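DUF6836 domain-containing protein (Clostridium leptum, PDB 4PW1) is of unknown function but folds, in each chain of a two-chain assembly, as a nine-stranded antiparallel beta sheet surrounded by alpha-helices. Local coordinates at residues 16-20 with 215-219; 174-178 with 204-208; 231-236 with 247-252. All blocks are in the same frame, centred on the assembly; numbering follows the deposited sequence.

Contact 1. Residues 16-20 with 215-219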
ATOM      1  N   ASN B  16     -12.808 -13.531   6.534  1.00 76.90           N
ATOM      2  CA  ASN B  16     -13.208 -12.133   6.302  1.00 62.09           C
ATOM      3  C   ASN B  16     -12.067 -11.096   6.449  1.00 47.92           C
ATOM      4  O   ASN B  16     -12.041 -10.163   5.665  1.00 55.91           O
ATOM      5  CB  ASN B  16     -14.408 -11.749   7.167  1.00 60.54           C
ATOM      6  CG  ASN B  16     -14.265 -12.198   8.593  1.00 64.42           C
ATOM      7  OD1 ASN B  16     -13.170 -12.216   9.135  1.00 75.11           O
ATOM      8  ND2 ASN B  16     -15.375 -12.574   9.209  1.00 78.90           N
ATOM      9  N   LEU B  17     -11.136 -11.247   7.407  1.00 35.52           N
ATOM     10  CA  LEU B  17     -10.034 -10.295   7.515  1.00 36.42           C
ATOM     11  C   LEU B  17      -9.092 -10.401   6.319  1.00 31.84           C
ATOM     12  O   LEU B  17      -8.520 -11.450   6.063  1.00 34.36           O
ATOM     13  CB  LEU B  17      -9.232 -10.468   8.803  1.00 34.99           C
ATOM     14  CG  LEU B  17      -8.100  -9.458   9.012  1.00 32.61           C
ATOM     15  CD1 LEU B  17      -8.561  -8.017   9.044  1.00 31.12           C
ATOM     16  CD2 LEU B  17      -7.364  -9.806  10.295  1.00 35.13           C
ATOM     17  N   LEU B  18      -8.913  -9.307   5.597  1.00 30.00           N
ATOM     18  CA  LEU B  18      -8.057  -9.307   4.428  1.00 29.30           C
ATOM     19  C   LEU B  18      -6.573  -9.206   4.789  1.00 25.92           C
ATOM     20  O   LEU B  18      -6.145  -8.255   5.449  1.00 23.00           O
ATOM     21  CB  LEU B  18      -8.465  -8.153   3.506  1.00 31.03           C
ATOM     22  CG  LEU B  18      -7.636  -8.073   2.228  1.00 36.92           C
ATOM     23  CD1 LEU B  18      -8.028  -9.217   1.287  1.00 38.98           C
ATOM     24  CD2 LEU B  18      -7.831  -6.721   1.572  1.00 44.81           C
ATOM     25  N   TYR B  19      -5.752 -10.127   4.298  1.00 23.55           N
ATOM     26  CA  TYR B  19      -4.293  -9.982   4.479  1.00 27.15           C
ATOM     27  C   TYR B  19      -3.646  -9.455   3.213  1.00 29.73           C
ATOM     28  O   TYR B  19      -3.957  -9.961   2.142  1.00 29.83           O
ATOM     29  CB  TYR B  19      -3.662 -11.351   4.778  1.00 32.71           C
ATOM     30  CG  TYR B  19      -4.017 -11.886   6.153  1.00 32.50           C
ATOM     31  CD1 TYR B  19      -5.290 -12.395   6.416  1.00 31.77           C
ATOM     32  CD2 TYR B  19      -3.082 -11.863   7.192  1.00 34.17           C
ATOM     33  CE1 TYR B  19      -5.617 -12.885   7.679  1.00 35.48           C
ATOM     34  CE2 TYR B  19      -3.395 -12.351   8.460  1.00 33.42           C
ATOM     35  CZ  TYR B  19      -4.657 -12.848   8.694  1.00 36.17           C
ATOM     36  OH  TYR B  19      -4.952 -13.348   9.924  1.00 38.97           O
ATOM     37  N   LEU B  20      -2.708  -8.519   3.295  1.00 26.14           N
ATOM     38  CA  LEU B  20      -1.904  -8.176   2.107  1.00 32.15           C
ATOM     39  C   LEU B  20      -0.779  -9.203   1.820  1.00 32.94           C
ATOM     40  O   LEU B  20      -0.291  -9.787   2.722  1.00 40.82           O
ATOM     41  CB  LEU B  20      -1.321  -6.778   2.238  1.00 33.97           C
ATOM     42  CG  LEU B  20      -2.338  -5.678   2.337  1.00 33.61           C
ATOM     43  CD1 LEU B  20      -1.617  -4.338   2.238  1.00 38.05           C
ATOM     44  CD2 LEU B  20      -3.396  -5.762   1.275  1.00 44.92           C
ATOM     45  N   SER B 215     -10.945  -2.655   7.968  1.00 23.03           N
ATOM     46  CA  SER B 215      -9.639  -3.118   8.397  1.00 23.01           C
ATOM     47  C   SER B 215      -8.954  -4.054   7.417  1.00 23.64           C
ATOM     48  O   SER B 215      -9.582  -4.651   6.575  1.00 22.74           O
ATOM     49  CB  SER B 215      -9.774  -3.818   9.743  1.00 22.08           C
ATOM     50  OG  SER B 215     -10.616  -4.923   9.608  1.00 27.27           O
ATOM     51  N   LEU B 216      -7.647  -4.164   7.562  1.00 23.83           N
ATOM     52  CA  LEU B 216      -6.868  -5.201   6.868  1.00 25.34           C
ATOM     53  C   LEU B 216      -5.700  -5.577   7.775  1.00 23.98           C
ATOM     54  O   LEU B 216      -5.407  -4.875   8.763  1.00 21.56           O
ATOM     55  CB  LEU B 216      -6.376  -4.682   5.509  1.00 24.96           C
ATOM     56  CG  LEU B 216      -5.483  -3.446   5.493  1.00 25.40           C
ATOM     57  CD1 LEU B 216      -4.075  -3.715   6.025  1.00 24.48           C
ATOM     58  CD2 LEU B 216      -5.404  -2.882   4.065  1.00 33.52           C
ATOM     59  N   SER B 217      -5.056  -6.682   7.436  1.00 21.64           N
ATOM     60  CA  SER B 217      -3.892  -7.121   8.143  1.00 21.50           C
ATOM     61  C   SER B 217      -2.690  -6.940   7.262  1.00 22.26           C
ATOM     62  O   SER B 217      -2.667  -7.346   6.056  1.00 21.49           O
ATOM     63  CB  SER B 217      -4.045  -8.563   8.607  1.00 25.26           C
ATOM     64  OG  SER B 217      -2.906  -8.975   9.344  1.00 29.10           O
ATOM     65  N   TYR B 218      -1.666  -6.364   7.862  1.00 22.09           N
ATOM     66  CA  TYR B 218      -0.406  -6.142   7.185  1.00 26.46           C
ATOM     67  C   TYR B 218       0.707  -6.196   8.218  1.00 25.71           C
ATOM     68  O   TYR B 218       0.629  -5.541   9.254  1.00 21.87           O
ATOM     69  CB  TYR B 218      -0.426  -4.740   6.587  1.00 25.20           C
ATOM     70  CG  TYR B 218       0.805  -4.344   5.799  1.00 25.21           C
ATOM     71  CD1 TYR B 218       1.133  -4.971   4.571  1.00 27.89           C
ATOM     72  CD2 TYR B 218       1.616  -3.299   6.238  1.00 24.86           C
ATOM     73  CE1 TYR B 218       2.237  -4.552   3.809  1.00 25.50           C
ATOM     74  CE2 TYR B 218       2.723  -2.902   5.508  1.00 26.57           C
ATOM     75  CZ  TYR B 218       3.019  -3.526   4.291  1.00 27.78           C
ATOM     76  OH  TYR B 218       4.074  -3.094   3.550  1.00 29.16           O
ATOM     77  N   ASP B 219       1.752  -6.955   7.913  1.00 26.64           N
ATOM     78  CA  ASP B 219       2.972  -6.927   8.699  1.00 29.40           C
ATOM     79  C   ASP B 219       2.742  -7.221  10.221  1.00 24.13           C
ATOM     80  O   ASP B 219       3.299  -6.555  11.087  1.00 23.83           O
ATOM     81  CB  ASP B 219       3.629  -5.567   8.501  1.00 35.14           C
ATOM     82  CG  ASP B 219       5.040  -5.525   9.008  1.00 40.36           C
ATOM     83  OD1 ASP B 219       5.712  -6.569   8.972  1.00 44.92           O
ATOM     84  OD2 ASP B 219       5.451  -4.448   9.465  1.00 52.15           O
TER
HETATM   85  O   HOH W   1     -10.524  -7.031   5.820  1.00 35.60           O

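Contact 2. Residues 174-178 with 204-208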
ATOM      1  N   PHE B 174      -9.428   1.899  22.237  1.00 21.24           N
ATOM      2  CA  PHE B 174      -9.722   3.256  21.781  1.00 20.48           C
ATOM      3  C   PHE B 174      -9.549   4.196  22.951  1.00 21.54           C
ATOM      4  O   PHE B 174      -8.832   5.165  22.823  1.00 20.49           O
ATOM      5  CB  PHE B 174     -11.108   3.361  21.124  1.00 20.77           C
ATOM      6  CG  PHE B 174     -11.216   2.584  19.849  1.00 22.51           C
ATOM      7  CD1 PHE B 174     -10.774   3.127  18.662  1.00 20.81           C
ATOM      8  CD2 PHE B 174     -11.685   1.274  19.849  1.00 23.37           C
ATOM      9  CE1 PHE B 174     -10.834   2.420  17.488  1.00 22.99           C
ATOM     10  CE2 PHE B 174     -11.732   0.546  18.670  1.00 25.31           C
ATOM     11  CZ  PHE B 174     -11.294   1.116  17.477  1.00 23.65           C
ATOM     12  N   TYR B 175     -10.150   3.863  24.098  1.00 23.18           N
ATOM     13  CA  TYR B 175      -9.987   4.685  25.295  1.00 25.76           C
ATOM     14  C   TYR B 175      -8.515   4.852  25.670  1.00 26.96           C
ATOM     15  O   TYR B 175      -8.083   5.957  26.019  1.00 23.12           O
ATOM     16  CB  TYR B 175     -10.753   4.115  26.486  1.00 24.81           C
ATOM     17  CG  TYR B 175     -12.253   4.109  26.380  1.00 27.02           C
ATOM     18  CD1 TYR B 175     -12.940   5.002  25.536  1.00 29.80           C
ATOM     19  CD2 TYR B 175     -13.012   3.261  27.182  1.00 28.61           C
ATOM     20  CE1 TYR B 175     -14.331   5.013  25.484  1.00 32.05           C
ATOM     21  CE2 TYR B 175     -14.406   3.261  27.143  1.00 33.70           C
ATOM     22  CZ  TYR B 175     -15.071   4.141  26.296  1.00 34.47           C
ATOM     23  OH  TYR B 175     -16.456   4.128  26.227  1.00 29.49           O
HETATM   24  N   MSE B 176      -7.736   3.766  25.603  1.00 23.11           N
HETATM   25  CA  MSE B 176      -6.345   3.827  26.024  1.00 22.46           C
HETATM   26  C   MSE B 176      -5.557   4.711  25.097  1.00 25.75           C
HETATM   27  O   MSE B 176      -4.709   5.533  25.540  1.00 23.86           O
HETATM   28  CB  MSE B 176      -5.661   2.466  26.025  1.00 23.97           C
HETATM   29  CG  MSE B 176      -6.232   1.605  27.138  1.00 36.52           C
HETATM   30 SE   MSE B 176      -5.262  -0.129  27.199  0.75 43.94          SE
HETATM   31  CE  MSE B 176      -5.305  -0.916  25.361  1.00 40.28           C
ATOM     32  N   PHE B 177      -5.803   4.550  23.802  1.00 22.75           N
ATOM     33  CA  PHE B 177      -5.061   5.341  22.821  1.00 23.92           C
ATOM     34  C   PHE B 177      -5.429   6.830  22.928  1.00 21.13           C
ATOM     35  O   PHE B 177      -4.563   7.680  22.951  1.00 21.39           O
ATOM     36  CB  PHE B 177      -5.322   4.836  21.419  1.00 24.96           C
ATOM     37  CG  PHE B 177      -4.642   5.659  20.353  1.00 28.16           C
ATOM     38  CD1 PHE B 177      -3.269   5.604  20.187  1.00 32.83           C
ATOM     39  CD2 PHE B 177      -5.380   6.515  19.562  1.00 33.14           C
ATOM     40  CE1 PHE B 177      -2.647   6.387  19.227  1.00 31.15           C
ATOM     41  CE2 PHE B 177      -4.782   7.287  18.594  1.00 34.71           C
ATOM     42  CZ  PHE B 177      -3.407   7.212  18.428  1.00 34.94           C
ATOM     43  N   PHE B 178      -6.707   7.156  23.021  1.00 23.01           N
ATOM     44  CA  PHE B 178      -7.095   8.578  23.165  1.00 23.67           C
ATOM     45  C   PHE B 178      -6.556   9.215  24.434  1.00 22.88           C
ATOM     46  O   PHE B 178      -6.142  10.387  24.430  1.00 22.07           O
ATOM     47  CB  PHE B 178      -8.616   8.743  23.082  1.00 27.16           C
ATOM     48  CG  PHE B 178      -9.175   8.379  21.742  1.00 28.10           C
ATOM     49  CD1 PHE B 178      -8.493   8.673  20.601  1.00 36.71           C
ATOM     50  CD2 PHE B 178     -10.368   7.707  21.633  1.00 29.96           C
ATOM     51  CE1 PHE B 178      -8.985   8.301  19.358  1.00 37.84           C
ATOM     52  CE2 PHE B 178     -10.877   7.372  20.389  1.00 27.32           C
ATOM     53  CZ  PHE B 178     -10.192   7.679  19.264  1.00 29.30           C
ATOM     54  N   ILE B 204      -9.045  13.150  15.260  1.00 19.56           N
ATOM     55  CA  ILE B 204      -8.833  11.729  15.461  1.00 23.34           C
ATOM     56  C   ILE B 204     -10.066  11.097  16.114  1.00 21.75           C
ATOM     57  O   ILE B 204     -10.581  10.057  15.665  1.00 20.99           O
ATOM     58  CB  ILE B 204      -7.545  11.498  16.309  1.00 25.54           C
ATOM     59  CG1 ILE B 204      -6.308  11.928  15.507  1.00 27.41           C
ATOM     60  CG2 ILE B 204      -7.411  10.055  16.692  1.00 27.91           C
ATOM     61  CD1 ILE B 204      -5.068  12.098  16.373  1.00 30.40           C
ATOM     62  N   TRP B 205     -10.554  11.746  17.169  1.00 19.79           N
ATOM     63  CA  TRP B 205     -11.725  11.269  17.855  1.00 20.00           C
ATOM     64  C   TRP B 205     -12.936  11.223  16.947  1.00 21.80           C
ATOM     65  O   TRP B 205     -13.672  10.216  16.913  1.00 20.65           O
ATOM     66  CB  TRP B 205     -11.945  12.189  19.053  1.00 22.36           C
ATOM     67  CG  TRP B 205     -13.079  11.924  19.912  1.00 20.79           C
ATOM     68  CD1 TRP B 205     -13.136  11.037  20.956  1.00 21.81           C
ATOM     69  CD2 TRP B 205     -14.349  12.548  19.838  1.00 22.53           C
ATOM     70  NE1 TRP B 205     -14.372  11.114  21.567  1.00 21.23           N
ATOM     71  CE2 TRP B 205     -15.135  12.027  20.892  1.00 23.99           C
ATOM     72  CE3 TRP B 205     -14.897  13.549  19.026  1.00 23.37           C
ATOM     73  CZ2 TRP B 205     -16.429  12.491  21.143  1.00 24.93           C
ATOM     74  CZ3 TRP B 205     -16.212  13.953  19.242  1.00 24.53           C
ATOM     75  CH2 TRP B 205     -16.954  13.430  20.290  1.00 24.02           C
ATOM     76  N   GLU B 206     -13.162  12.316  16.216  1.00 22.69           N
ATOM     77  CA  GLU B 206     -14.321  12.421  15.355  1.00 24.56           C
ATOM     78  C   GLU B 206     -14.305  11.365  14.216  1.00 23.63           C
ATOM     79  O   GLU B 206     -15.349  10.825  13.849  1.00 23.71           O
ATOM     80  CB  GLU B 206     -14.441  13.813  14.743  1.00 29.37           C
ATOM     81  CG  GLU B 206     -15.722  14.026  13.950  1.00 31.11           C
ATOM     82  CD  GLU B 206     -15.710  15.325  13.183  1.00 40.04           C
ATOM     83  OE1 GLU B 206     -14.881  15.367  12.262  1.00 40.88           O
ATOM     84  OE2 GLU B 206     -16.478  16.303  13.500  1.00 42.76           O
ATOM     85  N   LEU B 207     -13.143  11.093  13.653  1.00 21.21           N
ATOM     86  CA  LEU B 207     -13.083  10.063  12.637  1.00 22.77           C
ATOM     87  C   LEU B 207     -13.496   8.706  13.161  1.00 22.19           C
ATOM     88  O   LEU B 207     -14.315   8.003  12.520  1.00 24.11           O
ATOM     89  CB  LEU B 207     -11.693   9.927  12.092  1.00 24.93           C
ATOM     90  CG  LEU B 207     -11.364  11.007  11.090  1.00 29.14           C
ATOM     91  CD1 LEU B 207      -9.857  10.998  10.887  1.00 35.00           C
ATOM     92  CD2 LEU B 207     -12.142  10.800   9.805  1.00 28.86           C
ATOM     93  N   VAL B 208     -13.003   8.343  14.339  1.00 20.44           N
ATOM     94  CA  VAL B 208     -13.374   7.051  14.887  1.00 21.74           C
ATOM     95  C   VAL B 208     -14.874   7.026  15.223  1.00 24.11           C
ATOM     96  O   VAL B 208     -15.559   5.992  15.100  1.00 23.14           O
ATOM     97  CB  VAL B 208     -12.510   6.690  16.105  1.00 22.23           C
ATOM     98  CG1 VAL B 208     -12.958   5.374  16.725  1.00 23.33           C
ATOM     99  CG2 VAL B 208     -11.085   6.570  15.687  1.00 25.05           C
TER

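Contact 3. Residues 231-236 with 247-252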
ATOM      1  N   GLY B 231     -12.104  13.735   2.319  1.00 38.63           N
ATOM      2  CA  GLY B 231     -10.693  13.378   2.043  1.00 41.29           C
ATOM      3  C   GLY B 231      -9.792  13.153   3.259  1.00 34.65           C
ATOM      4  O   GLY B 231      -8.682  12.619   3.116  1.00 36.68           O
ATOM      5  N   THR B 232     -10.253  13.517   4.456  1.00 31.19           N
ATOM      6  CA  THR B 232      -9.501  13.199   5.693  1.00 29.44           C
ATOM      7  C   THR B 232      -9.550  11.704   5.996  1.00 25.42           C
ATOM      8  O   THR B 232     -10.605  11.088   5.931  1.00 27.17           O
ATOM      9  CB  THR B 232     -10.054  13.954   6.892  1.00 32.52           C
ATOM     10  OG1 THR B 232      -9.936  15.335   6.637  1.00 37.94           O
ATOM     11  CG2 THR B 232      -9.279  13.605   8.179  1.00 32.97           C
ATOM     12  N   SER B 233      -8.420  11.103   6.300  1.00 26.83           N
ATOM     13  CA  SER B 233      -8.450   9.708   6.645  1.00 27.28           C
ATOM     14  C   SER B 233      -7.381   9.366   7.663  1.00 24.51           C
ATOM     15  O   SER B 233      -6.381  10.080   7.833  1.00 24.18           O
ATOM     16  CB  SER B 233      -8.338   8.844   5.361  1.00 33.83           C
ATOM     17  OG  SER B 233      -7.043   8.912   4.835  1.00 32.12           O
HETATM   18  N   MSE B 234      -7.594   8.252   8.338  1.00 21.18           N
HETATM   19  CA  MSE B 234      -6.651   7.812   9.327  1.00 20.32           C
HETATM   20  C   MSE B 234      -6.574   6.329   9.376  1.00 19.42           C
HETATM   21  O   MSE B 234      -7.512   5.627   8.992  1.00 23.29           O
HETATM   22  CB  MSE B 234      -7.067   8.460  10.641  1.00 22.33           C
HETATM   23  CG  MSE B 234      -6.552   7.683  11.819  1.00 34.38           C
HETATM   24 SE   MSE B 234      -7.016   8.626  13.502  0.75 30.26          SE
HETATM   25  CE  MSE B 234      -8.729   8.031  13.344  1.00 20.16           C
ATOM     26  N   VAL B 235      -5.420   5.841   9.824  1.00 17.41           N
ATOM     27  CA  VAL B 235      -5.228   4.455  10.150  1.00 17.60           C
ATOM     28  C   VAL B 235      -4.686   4.361  11.549  1.00 19.17           C
ATOM     29  O   VAL B 235      -3.766   5.090  11.922  1.00 18.78           O
ATOM     30  CB  VAL B 235      -4.235   3.799   9.175  1.00 18.39           C
ATOM     31  CG1 VAL B 235      -4.003   2.367   9.561  1.00 21.06           C
ATOM     32  CG2 VAL B 235      -4.741   3.899   7.773  1.00 22.44           C
ATOM     33  N   LEU B 236      -5.342   3.541  12.361  1.00 20.46           N
ATOM     34  CA  LEU B 236      -4.829   3.165  13.664  1.00 18.56           C
ATOM     35  C   LEU B 236      -4.182   1.797  13.531  1.00 18.53           C
ATOM     36  O   LEU B 236      -4.780   0.898  12.998  1.00 21.73           O
ATOM     37  CB  LEU B 236      -5.962   3.125  14.680  1.00 20.78           C
ATOM     38  CG  LEU B 236      -6.545   4.480  15.029  1.00 26.29           C
ATOM     39  CD1 LEU B 236      -7.785   4.322  15.907  1.00 27.60           C
ATOM     40  CD2 LEU B 236      -5.502   5.311  15.765  1.00 31.89           C
ATOM     41  N   GLY B 247       0.380   2.721  16.981  1.00 17.69           N
ATOM     42  CA  GLY B 247       0.650   3.815  16.079  1.00 18.56           C
ATOM     43  C   GLY B 247      -0.558   4.327  15.358  1.00 16.30           C
ATOM     44  O   GLY B 247      -1.651   3.779  15.491  1.00 19.57           O
ATOM     45  N   PHE B 248      -0.355   5.381  14.574  1.00 15.64           N
ATOM     46  CA  PHE B 248      -1.365   5.934  13.739  1.00 16.05           C
ATOM     47  C   PHE B 248      -0.769   6.749  12.614  1.00 15.50           C
ATOM     48  O   PHE B 248       0.384   7.130  12.659  1.00 15.36           O
ATOM     49  CB  PHE B 248      -2.343   6.840  14.518  1.00 17.70           C
ATOM     50  CG  PHE B 248      -1.764   8.186  14.871  1.00 20.50           C
ATOM     51  CD1 PHE B 248      -0.972   8.342  15.993  1.00 18.87           C
ATOM     52  CD2 PHE B 248      -2.010   9.305  14.077  1.00 22.04           C
ATOM     53  CE1 PHE B 248      -0.422   9.587  16.307  1.00 20.27           C
ATOM     54  CE2 PHE B 248      -1.441  10.544  14.378  1.00 19.45           C
ATOM     55  CZ  PHE B 248      -0.641  10.674  15.503  1.00 19.69           C
ATOM     56  N   SER B 249      -1.604   7.013  11.611  1.00 16.83           N
ATOM     57  CA  SER B 249      -1.303   7.879  10.486  1.00 17.98           C
ATOM     58  C   SER B 249      -2.544   8.707  10.296  1.00 19.64           C
ATOM     59  O   SER B 249      -3.644   8.147  10.196  1.00 18.93           O
ATOM     60  CB  SER B 249      -1.079   7.070   9.197  1.00 18.97           C
ATOM     61  OG  SER B 249      -1.058   7.937   8.056  1.00 19.24           O
ATOM     62  N   LEU B 250      -2.383  10.017  10.212  1.00 19.47           N
ATOM     63  CA  LEU B 250      -3.508  10.929   9.983  1.00 18.64           C
ATOM     64  C   LEU B 250      -3.218  11.842   8.810  1.00 17.86           C
ATOM     65  O   LEU B 250      -2.178  12.496   8.769  1.00 19.44           O
ATOM     66  CB  LEU B 250      -3.756  11.789  11.239  1.00 18.60           C
ATOM     67  CG  LEU B 250      -4.768  12.931  11.060  1.00 18.97           C
ATOM     68  CD1 LEU B 250      -6.126  12.351  10.793  1.00 18.52           C
ATOM     69  CD2 LEU B 250      -4.789  13.848  12.281  1.00 20.18           C
ATOM     70  N   LYS B 251      -4.101  11.832   7.823  1.00 20.08           N
ATOM     71  CA  LYS B 251      -3.967  12.697   6.661  1.00 23.03           C
ATOM     72  C   LYS B 251      -5.213  13.575   6.520  1.00 23.39           C
ATOM     73  O   LYS B 251      -6.297  13.066   6.248  1.00 21.71           O
ATOM     74  CB  LYS B 251      -3.824  11.870   5.393  1.00 21.28           C
ATOM     75  CG  LYS B 251      -3.687  12.726   4.151  1.00 25.83           C
ATOM     76  CD  LYS B 251      -3.623  11.850   2.901  1.00 32.13           C
ATOM     77  CE  LYS B 251      -3.440  12.705   1.683  1.00 34.48           C
ATOM     78  NZ  LYS B 251      -2.863  11.858   0.628  1.00 43.79           N
ATOM     79  N   TYR B 252      -5.048  14.885   6.665  1.00 27.40           N
ATOM     80  CA  TYR B 252      -6.168  15.797   6.398  1.00 30.38           C
ATOM     81  C   TYR B 252      -6.503  15.834   4.925  1.00 34.25           C
ATOM     82  O   TYR B 252      -5.616  15.753   4.098  1.00 37.17           O
ATOM     83  CB  TYR B 252      -5.883  17.194   6.876  1.00 30.73           C
ATOM     84  CG  TYR B 252      -6.005  17.342   8.357  1.00 28.93           C
ATOM     85  CD1 TYR B 252      -7.218  17.634   8.959  1.00 34.05           C
ATOM     86  CD2 TYR B 252      -4.905  17.192   9.153  1.00 29.97           C
ATOM     87  CE1 TYR B 252      -7.322  17.805  10.334  1.00 32.86           C
ATOM     88  CE2 TYR B 252      -4.997  17.310  10.521  1.00 31.44           C
ATOM     89  CZ  TYR B 252      -6.196  17.642  11.113  1.00 33.80           C
ATOM     90  OH  TYR B 252      -6.243  17.794  12.480  1.00 29.80           O
ATOM     91  OXT TYR B 252      -7.664  15.964   4.544  1.00 33.23           O
TER

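Contact 1. Residues 16-20 with 215-219
Segment 16-20 grips Ser217 by both its backbone N-H and its carbonyl: Ser217 N donates to Leu18 O at 2.8 Å, almost straight at 173°, and Ser217 O receives Leu20 N at 3.0 Å. A water bridges Leu18 N, 2.8 Å away, to Ser215 O, accepting from the first and donating to the second. Ser217 O also lies 3.5 Å from Tyr19 CA, a CA-H...O contact. The two direct backbone bonds flank Tyr19 and make a single beta bridge between Tyr19 and Ser217, by which the first modelled residues lie along strand 214-218, an outermost strand of the nine-stranded antiparallel sheet within this chain. Ser217 CB makes a CH-pi contact over one face of the Tyr19 ring, offset toward the rim and 4.0 Å from its centroid, while Ser217 OG is bonded to His221 O. Leu17 CG lies anti to the backbone N (chi1 -177°), which sends CD1 against Ser215 OG and Leu216 CA, and CD2 against Ser217 CB at 3.9 Å. Leu20 CD1 comes obliquely at the Tyr218 ring, 3.7 Å from Tyr218 CD1; the Tyr218 hydroxyl holds Leu26 N. Leu18 and Leu20 also pack on Leu18 and Leu216 of the second subunit, Leu216 on its Leu20.

Contact 2. Residues 174-178 with 204-208
Phe174, at the start of segment 174-178, meets Val208, its CD1 3.7 Å from Val208 CG1, the methyl approaching the ring obliquely, near CD1 and CE1. Val208 divides its two branches: CG1 lies anti to the backbone N (chi1 177°) and serves Phe174, which leaves CG2 for Phe178. Phe177, three residues on, touches more lightly, with Ile204 CG2 near the plane of its ring at the CE2 edge, 4.3 Å away. Phe178 makes the broadest contact of segment 174-178. Its CG is anti to the carbonyl carbon, and the ring reaches between Ile204 and Val208, one turn apart on the other helix. Ile204 CG2 stands 3.6 Å from Phe178 CE1, and Val208 CG2 is 3.8 Å from Phe178 CZ; both methyls meet the rim of the ring. One face of the same ring receives the edge of Trp205, an edge-to-face pair with centroids 5.7 Å apart and planes at 64°. The indole CD1 is the nearest atom of that edge, while the indole NE1 is bonded to Pro143 O. The contact is apolar and aromatic, without a hydrogen bond between the segments. The helix segments run antiparallel at 164°, their axes 11.9 Å apart, a wide spacing bridged by the large rings of 174-178. Helix 122-141 adds Phe139, whose ring meets those of Phe178 and Trp205, and Trp136, whose ring meets Phe174. The sheet packs against the pair: Phe177 packs on Leu236 and Ile204 on Met234 of strand 233-239, Ile204 also touches Leu250 of strand 244-251, and Phe174 sets its ring edge-to-face with Phe245.

Contact 3. Residues 231-236 with 247-252
Ser233 pairs with Lys251, and Val235 with Ser249, as the hydrogen-bonded positions of an antiparallel beta hairpin, strands 233-239 and 244-251, whose axes here run at 176° and 4.7 Å apart. Two backbone bonds close each pair: Ser233 N to Lys251 O, Lys251 N to Ser233 O, Val235 N to Ser249 O and Ser249 N to Val235 O, each 2.9 Å. The non-hydrogen-bonded pairs, Met234 with Leu250 and Leu236 with Phe248, put their side chains on the face that meets the helices. There Leu236 CD2 rests 3.7 Å from Phe248 CB, and Leu250 CD1 approaches Met234 CB at 4.0 Å. Phe248 CG is placed between its backbone N and carbonyl carbon (chi1 75°), which carries the ring away from segment 231-236, onto Leu107 and Phe110 of strand 106-114. The opposite face bears Ser233, Val235, Ser249 and Lys251; Ser249 OG is bonded to Tyr29 O, and Ser233 OG to Ser22 OG of the second subunit. Beyond the strands the C-terminal residue Tyr252 holds on by its carboxylate, its hydroxyl bonded to Asn200 OD1 and Thr203 OG1. Thr232 OG1 donates to that carboxylate, 3.2 Å from Tyr252 OXT.

Contacts 2 and 3 form one continuous core, their centres about 11 Å apart: the helix pair lies on the hairpin, with Phe177 CZ 3.6 Å from Phe248 CD1 and Val208 CG2 3.6 Å from Met234 CE. Contact 1 stands off to the side. Its centre is about 17 Å from that of contact 3 and about 21 Å from that of contact 2, and it touches neither. Through strand 214-218 it reaches the same sheet as contact 3, however, and that strand directly follows helix 198-210 of contact 2 in the chain. Contacts 1 and 3 both reach the second subunit, whereas no other chain of the assembly touches contact 2.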